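Local atomic coordinates of ricin B-related lectin (Polyporus squamosus, PDB entry 5MUA), a protein that binds galactose through a ricin-type beta-trefoil lectin domain and carries a papain-like, calcium-binding protease part that takes up the inhibitor E-64. Residues B[30-35]-B[83-88]; B[115-120]-B[128-133]. All coordinates share one frame; numbering follows the deposited sequence. Where two conformers were deposited one is given.

Interaction 1. Residues B[30-35]-B[83-88]. With GAL (beta-D-galactopyranose), chain J.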
loop_
_atom_site.group_PDB
_atom_site.type_symbol
_atom_site.label_atom_id
_atom_site.label_comp_id
_atom_site.label_asym_id
_atom_site.label_seq_id
_atom_site.Cartn_x
_atom_site.Cartn_y
_atom_site.Cartn_z
ATOM N N ASN B 30 -18.265 19.884 -29.999
ATOM C CA ASN B 30 -17.819 20.194 -31.357
ATOM C C ASN B 30 -16.423 20.799 -31.403
ATOM O O ASN B 30 -16.033 21.276 -32.441
ATOM C CB ASN B 30 -18.802 21.226 -31.929
ATOM C CG ASN B 30 -20.222 20.765 -31.799
ATOM O OD1 ASN B 30 -20.570 19.661 -32.257
ATOM N ND2 ASN B 30 -21.031 21.543 -31.121
ATOM N N LYS B 31 -15.698 20.838 -30.293
ATOM C CA LYS B 31 -14.364 21.498 -30.214
ATOM C C LYS B 31 -13.437 20.524 -29.398
ATOM O O LYS B 31 -13.722 20.216 -28.258
ATOM C CB LYS B 31 -14.547 22.841 -29.476
ATOM C CG LYS B 31 -13.365 23.382 -28.726
ATOM C CD LYS B 31 -12.627 24.337 -29.599
ATOM C CE LYS B 31 -11.526 25.088 -28.900
ATOM N NZ LYS B 31 -10.635 24.228 -28.143
ATOM N N SER B 32 -12.326 20.097 -29.962
ATOM C CA SER B 32 -11.353 19.302 -29.225
ATOM C C SER B 32 -10.519 20.239 -28.327
ATOM O O SER B 32 -10.415 21.417 -28.639
ATOM C CB SER B 32 -10.510 18.510 -30.234
ATOM O OG SER B 32 -11.265 17.417 -30.796
ATOM N N PRO B 33 -9.937 19.735 -27.208
ATOM C CA PRO B 33 -9.017 20.544 -26.413
ATOM C C PRO B 33 -7.747 20.880 -27.220
ATOM O O PRO B 33 -7.195 20.033 -27.938
ATOM C CB PRO B 33 -8.633 19.652 -25.215
ATOM C CG PRO B 33 -8.859 18.259 -25.708
ATOM C CD PRO B 33 -9.978 18.330 -26.740
ATOM N N ASP B 34 -7.366 22.134 -27.155
ATOM C CA ASP B 34 -6.155 22.586 -27.849
ATOM C C ASP B 34 -4.920 22.203 -27.073
ATOM O O ASP B 34 -4.873 22.273 -25.831
ATOM C CB ASP B 34 -6.165 24.091 -28.029
ATOM C CG ASP B 34 -7.364 24.575 -28.858
ATOM O OD1 ASP B 34 -7.626 23.979 -29.910
ATOM O OD2 ASP B 34 -8.052 25.493 -28.416
ATOM N N VAL B 35 -3.850 21.883 -27.792
ATOM C CA VAL B 35 -2.536 21.936 -27.204
ATOM C C VAL B 35 -2.247 23.419 -27.068
ATOM O O VAL B 35 -2.413 24.190 -28.049
ATOM C CB VAL B 35 -1.446 21.219 -28.063
ATOM C CG1 VAL B 35 -0.056 21.462 -27.518
ATOM C CG2 VAL B 35 -1.696 19.728 -28.102
ATOM N N ALA B 83 -4.749 23.664 -36.390
ATOM C CA ALA B 83 -4.702 23.509 -34.922
ATOM C C ALA B 83 -4.048 22.186 -34.593
ATOM O O ALA B 83 -4.306 21.159 -35.264
ATOM C CB ALA B 83 -6.110 23.504 -34.330
ATOM N N ILE B 84 -3.316 22.212 -33.494
ATOM C CA ILE B 84 -2.761 21.008 -32.864
ATOM C C ILE B 84 -3.659 20.791 -31.623
ATOM O O ILE B 84 -3.764 21.676 -30.800
ATOM C CB ILE B 84 -1.295 21.162 -32.391
ATOM C CG1 ILE B 84 -0.338 21.550 -33.524
ATOM C CG2 ILE B 84 -0.831 19.880 -31.682
ATOM C CD1 ILE B 84 -0.184 20.519 -34.607
ATOM N N ILE B 85 -4.267 19.614 -31.508
ATOM C CA ILE B 85 -5.281 19.327 -30.506
ATOM C C ILE B 85 -4.903 18.045 -29.774
ATOM O O ILE B 85 -3.982 17.316 -30.185
ATOM C CB ILE B 85 -6.673 19.189 -31.183
ATOM C CG1 ILE B 85 -6.726 18.008 -32.163
ATOM C CG2 ILE B 85 -7.047 20.497 -31.886
ATOM C CD1 ILE B 85 -8.061 17.736 -32.843
ATOM N N GLY B 86 -5.684 17.728 -28.739
ATOM C CA GLY B 86 -5.662 16.436 -28.110
ATOM C C GLY B 86 -6.884 15.634 -28.554
ATOM O O GLY B 86 -7.981 16.161 -28.563
ATOM N N TYR B 87 -6.691 14.422 -29.044
ATOM C CA TYR B 87 -7.799 13.644 -29.611
ATOM C C TYR B 87 -7.658 12.195 -29.094
ATOM O O TYR B 87 -6.556 11.743 -28.762
ATOM C CB TYR B 87 -7.715 13.686 -31.117
ATOM C CG TYR B 87 -8.999 13.464 -31.857
ATOM C CD1 TYR B 87 -9.987 14.468 -31.940
ATOM C CD2 TYR B 87 -9.241 12.278 -32.504
ATOM C CE1 TYR B 87 -11.177 14.261 -32.599
ATOM C CE2 TYR B 87 -10.441 12.072 -33.167
ATOM C CZ TYR B 87 -11.379 13.097 -33.231
ATOM O OH TYR B 87 -12.539 12.900 -33.932
ATOM N N ARG B 88 -8.756 11.474 -29.112
ATOM C CA ARG B 88 -8.738 10.042 -28.825
ATOM C C ARG B 88 -7.829 9.329 -29.803
ATOM O O ARG B 88 -7.661 9.781 -30.964
ATOM C CB ARG B 88 -10.147 9.459 -28.896
ATOM C CG ARG B 88 -10.710 9.411 -30.308
ATOM C CD ARG B 88 -12.190 8.971 -30.380
ATOM N NE ARG B 88 -12.622 9.008 -31.769
ATOM C CZ ARG B 88 -12.309 8.129 -32.721
ATOM N NH1 ARG B 88 -11.604 7.038 -32.467
ATOM N NH2 ARG B 88 -12.747 8.329 -33.966
HETATM C C1 GAL J . -10.435 14.202 -38.047
HETATM C C2 GAL J . -9.170 13.420 -37.701
HETATM C C3 GAL J . -8.863 13.355 -36.218
HETATM C C4 GAL J . -8.949 14.772 -35.632
HETATM C C5 GAL J . -10.284 15.452 -36.038
HETATM C C6 GAL J . -10.386 16.902 -35.614
HETATM O O1 GAL J . -10.404 14.367 -39.435
HETATM O O2 GAL J . -9.332 12.075 -38.183
HETATM O O3 GAL J . -7.563 12.724 -36.082
HETATM O O4 GAL J . -7.815 15.500 -36.172
HETATM O O5 GAL J . -10.440 15.464 -37.467
HETATM O O6 GAL J . -11.688 17.367 -35.930
HETATM O O HOH W 1 -11.385 15.582 -28.903
HETATM O O HOH W 2 -4.620 24.206 -31.273
#

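Interaction 2. Residues B[115-120]-B[128-133]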
loop_
_atom_site.group_PDB
_atom_site.type_symbol
_atom_site.label_atom_id
_atom_site.label_comp_id
_atom_site.label_asym_id
_atom_site.label_seq_id
_atom_site.Cartn_x
_atom_site.Cartn_y
_atom_site.Cartn_z
ATOM N N THR B 115 4.429 18.752 -41.922
ATOM C CA THR B 115 4.435 20.067 -41.254
ATOM C C THR B 115 4.813 19.930 -39.801
ATOM O O THR B 115 4.776 18.828 -39.215
ATOM C CB THR B 115 3.111 20.814 -41.403
ATOM O OG1 THR B 115 2.057 20.070 -40.816
ATOM C CG2 THR B 115 2.764 21.023 -42.894
ATOM N N PHE B 116 5.239 21.036 -39.220
ATOM C CA PHE B 116 5.908 21.022 -37.910
ATOM C C PHE B 116 5.077 21.674 -36.839
ATOM O O PHE B 116 4.371 22.661 -37.079
ATOM C CB PHE B 116 7.253 21.749 -37.992
ATOM C CG PHE B 116 8.230 21.083 -38.903
ATOM C CD1 PHE B 116 9.023 20.085 -38.464
ATOM C CD2 PHE B 116 8.327 21.467 -40.240
ATOM C CE1 PHE B 116 9.938 19.445 -39.310
ATOM C CE2 PHE B 116 9.231 20.821 -41.101
ATOM C CZ PHE B 116 10.058 19.841 -40.622
ATOM N N VAL B 117 5.197 21.155 -35.620
ATOM C CA VAL B 117 4.574 21.812 -34.498
ATOM C C VAL B 117 5.272 23.192 -34.306
ATOM O O VAL B 117 6.518 23.250 -34.172
ATOM C CB VAL B 117 4.790 20.987 -33.192
ATOM C CG1 VAL B 117 4.244 21.708 -31.970
ATOM C CG2 VAL B 117 4.205 19.608 -33.298
ATOM N N THR B 118 4.471 24.235 -34.226
ATOM C CA THR B 118 4.923 25.602 -34.330
ATOM C C THR B 118 4.277 26.466 -33.305
ATOM O O THR B 118 3.117 26.379 -33.099
ATOM C CB THR B 118 4.609 26.129 -35.749
ATOM O OG1 THR B 118 5.150 25.216 -36.744
ATOM C CG2 THR B 118 5.089 27.551 -35.953
ATOM N N LEU B 119 5.052 27.306 -32.622
ATOM C CA LEU B 119 4.505 28.304 -31.688
ATOM C C LEU B 119 4.212 29.556 -32.508
ATOM O O LEU B 119 5.122 30.133 -33.073
ATOM C CB LEU B 119 5.525 28.599 -30.586
ATOM C CG LEU B 119 5.080 29.661 -29.596
ATOM C CD1 LEU B 119 3.731 29.353 -29.020
ATOM C CD2 LEU B 119 6.074 29.754 -28.456
ATOM N N LEU B 120 2.962 29.862 -32.715
ATOM C CA LEU B 120 2.540 31.013 -33.586
ATOM C C LEU B 120 2.110 32.232 -32.717
ATOM O O LEU B 120 1.310 32.091 -31.772
ATOM C CB LEU B 120 1.368 30.555 -34.431
ATOM C CG LEU B 120 0.672 31.504 -35.393
ATOM C CD1 LEU B 120 1.656 31.890 -36.473
ATOM C CD2 LEU B 120 -0.624 30.913 -35.945
ATOM N N GLY B 128 0.376 33.409 -27.498
ATOM C CA GLY B 128 0.655 32.369 -28.547
ATOM C C GLY B 128 -0.210 31.095 -28.720
ATOM O O GLY B 128 -0.838 30.678 -27.783
ATOM N N THR B 129 -0.261 30.505 -29.928
ATOM C CA THR B 129 -0.992 29.277 -30.198
ATOM C C THR B 129 -0.073 28.219 -30.768
ATOM O O THR B 129 1.051 28.528 -31.202
ATOM C CB THR B 129 -2.184 29.487 -31.142
ATOM O OG1 THR B 129 -1.754 29.988 -32.440
ATOM C CG2 THR B 129 -3.197 30.464 -30.508
ATOM N N VAL B 130 -0.542 26.960 -30.822
ATOM C CA VAL B 130 0.302 25.867 -31.244
ATOM C C VAL B 130 -0.325 25.226 -32.432
ATOM O O VAL B 130 -1.409 24.678 -32.343
ATOM C CB VAL B 130 0.426 24.797 -30.108
ATOM C CG1 VAL B 130 1.343 23.676 -30.556
ATOM C CG2 VAL B 130 0.961 25.467 -28.835
ATOM N N VAL B 131 0.377 25.279 -33.563
ATOM C CA VAL B 131 -0.232 24.950 -34.858
ATOM C C VAL B 131 0.744 24.131 -35.684
ATOM O O VAL B 131 1.964 24.071 -35.395
ATOM C CB VAL B 131 -0.634 26.202 -35.679
ATOM C CG1 VAL B 131 -1.707 27.002 -34.904
ATOM C CG2 VAL B 131 0.606 27.062 -36.021
ATOM N N GLY B 132 0.224 23.499 -36.732
ATOM C CA GLY B 132 1.102 22.927 -37.749
ATOM C C GLY B 132 1.412 24.007 -38.791
ATOM O O GLY B 132 0.519 24.818 -39.152
ATOM N N TRP B 133 2.645 23.971 -39.272
ATOM C CA TRP B 133 3.141 24.959 -40.231
ATOM C C TRP B 133 4.268 24.305 -41.052
ATOM O O TRP B 133 5.070 23.503 -40.564
ATOM C CB TRP B 133 3.683 26.185 -39.487
ATOM C CG TRP B 133 3.650 27.488 -40.367
ATOM C CD1 TRP B 133 4.562 27.850 -41.359
ATOM C CD2 TRP B 133 2.674 28.498 -40.343
ATOM N NE1 TRP B 133 4.177 29.023 -41.933
ATOM C CE2 TRP B 133 3.062 29.486 -41.307
ATOM C CE3 TRP B 133 1.529 28.736 -39.555
ATOM C CZ2 TRP B 133 2.332 30.626 -41.518
ATOM C CZ3 TRP B 133 0.801 29.849 -39.762
ATOM C CH2 TRP B 133 1.183 30.801 -40.754
HETATM O O HOH W 3 -1.701 32.649 -32.561
#

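Interaction 1. Residues B[30-35]-B[83-88]
Ile-85, itself part of the galactose pocket, best tells how loop 30-35 meets strand 82-87. Its CB lies 3.4 Å from Pro-33 O, pressed against the loop backbone. CG2, anti to the carbonyl carbon, lies 4.0 Å from both Pro-33 O and Asp-34 OD1, while CG1 takes the crowded position between backbone N and carbonyl carbon (chi1 63°). That choice, with an extended chi2, carries CD1 to where it touches both Ser-32 CB and C6 of the galactose, each 3.7 Å from CD1. One methyl thus joins loop to sugar.

The sugar lies over one face of the Tyr-87 ring, with GAL C4 3.6 Å above the plane near its centre, a CH-pi contact common in galactose-binding sites. Ser-32 OG comes to the edge of the same ring, in its plane, 3.4 Å from Tyr-87 CD1, and also contacts a water that gives a weak bond to Gly-86 O. Two backbone bonds flank the single Asp-34/Ile-85 bridge: Gly-86 N reaches Pro-33 O at 2.9 Å nearly along the C=O axis, and Val-35 N meets Ile-84 O at 3.0 Å from above the carbonyl plane. Within the loop, Lys-31 NZ forms a salt bridge to Asp-34 OD2, met from above the carboxylate plane, and a hydrogen bond to Ser-32 O.

Strand 70-73 pairs with strand 82-87 and brings Asp-72, a galactose-binding residue, against Ile-85 and Tyr-87; Val-35 packs on strand 19-23, and both Val-35 and Ile-84 rest on Val-130 of strand 129-133.

Interaction 2. Residues B[115-120]-B[128-133]
Strands 116-120 and 129-133 form an antiparallel beta hairpin in the lectin part, laced by six backbone hydrogen bonds in three pairs: Phe-116 with Trp-133, Thr-118 with Val-131 and Leu-120 with Thr-129. The straightest runs from Phe-116 N to Trp-133 O, 2.8 Å and 173° at the hydrogen.

Dense packing occurs on both faces. On the one carrying Val-117, Leu-119 and Val-130, the valines lie side by side, both with CG1 anti to the backbone N, and their CG1 methyls meet at 3.8 Å. This face turns inward: Val-130 packs on Val-35, Leu-119 on Ile-37 and Val-117 on Ile-108. On the other face Trp-133 crosses Thr-118 obliquely, its CB 3.3 Å from Thr-118 OG1. Leu-120, with CG anti to the backbone N, sets CB 3.9 Å from Val-131 CG2 and sends CD1 to Trp-133 CZ3 (4.0 Å), the two side chains crossing at about a right angle.

The looser part lies at the turn end of the hairpin, where Thr-129 and Gly-128 are exposed. Thr-129 OG1, in the crowded position between backbone N and carbonyl carbon, lies alongside Leu-120 CB but turns to a water 2.7 Å from that OG1; the same water donates to Leu-120 O. Solvent here supplements the last backbone pair.

Phe-116 O is gripped twice, by Trp-133 N on a lone pair and by Thr-118 OG1, whose 2.7 Å bond arrives from above the carbonyl plane. Thr-118 OG1 is also bonded to Gln-142 NE2, so this buried hydroxyl is satisfied. The six backbone bonds therefore set the register, the Thr-118 hydroxyl braces Phe-116 O within its own strand, and hydrocarbon does the rest: Val-117, Leu-119 and Val-130 pack on the trefoil interior, Leu-120, Val-131 and Trp-133 among themselves.

Overall arrangement
Both contacts reach a four-stranded antiparallel sheet of the lectin part, ordered 70-73, 82-87, 129-133, 116-120: interaction 1 through strand 82-87 alone, interaction 2 with both its strands. Their centres are 13 Å apart, and they come in series: 30-35 and 83-88 close before 115-120 opens. Strands 82-87 and 129-133 are neighbours, and the two contacts touch directly, Ile-84 CG1 lying 3.5 Å from Val-130 O. Interaction 1 faces the galactose, whereas the hairpin of interaction 2 lies farther from the sugar, with the CA of Gly-132 about 12 Å from the nearest sugar atom. The sheet thus joins the galactose site to a hairpin from later in the lectin part.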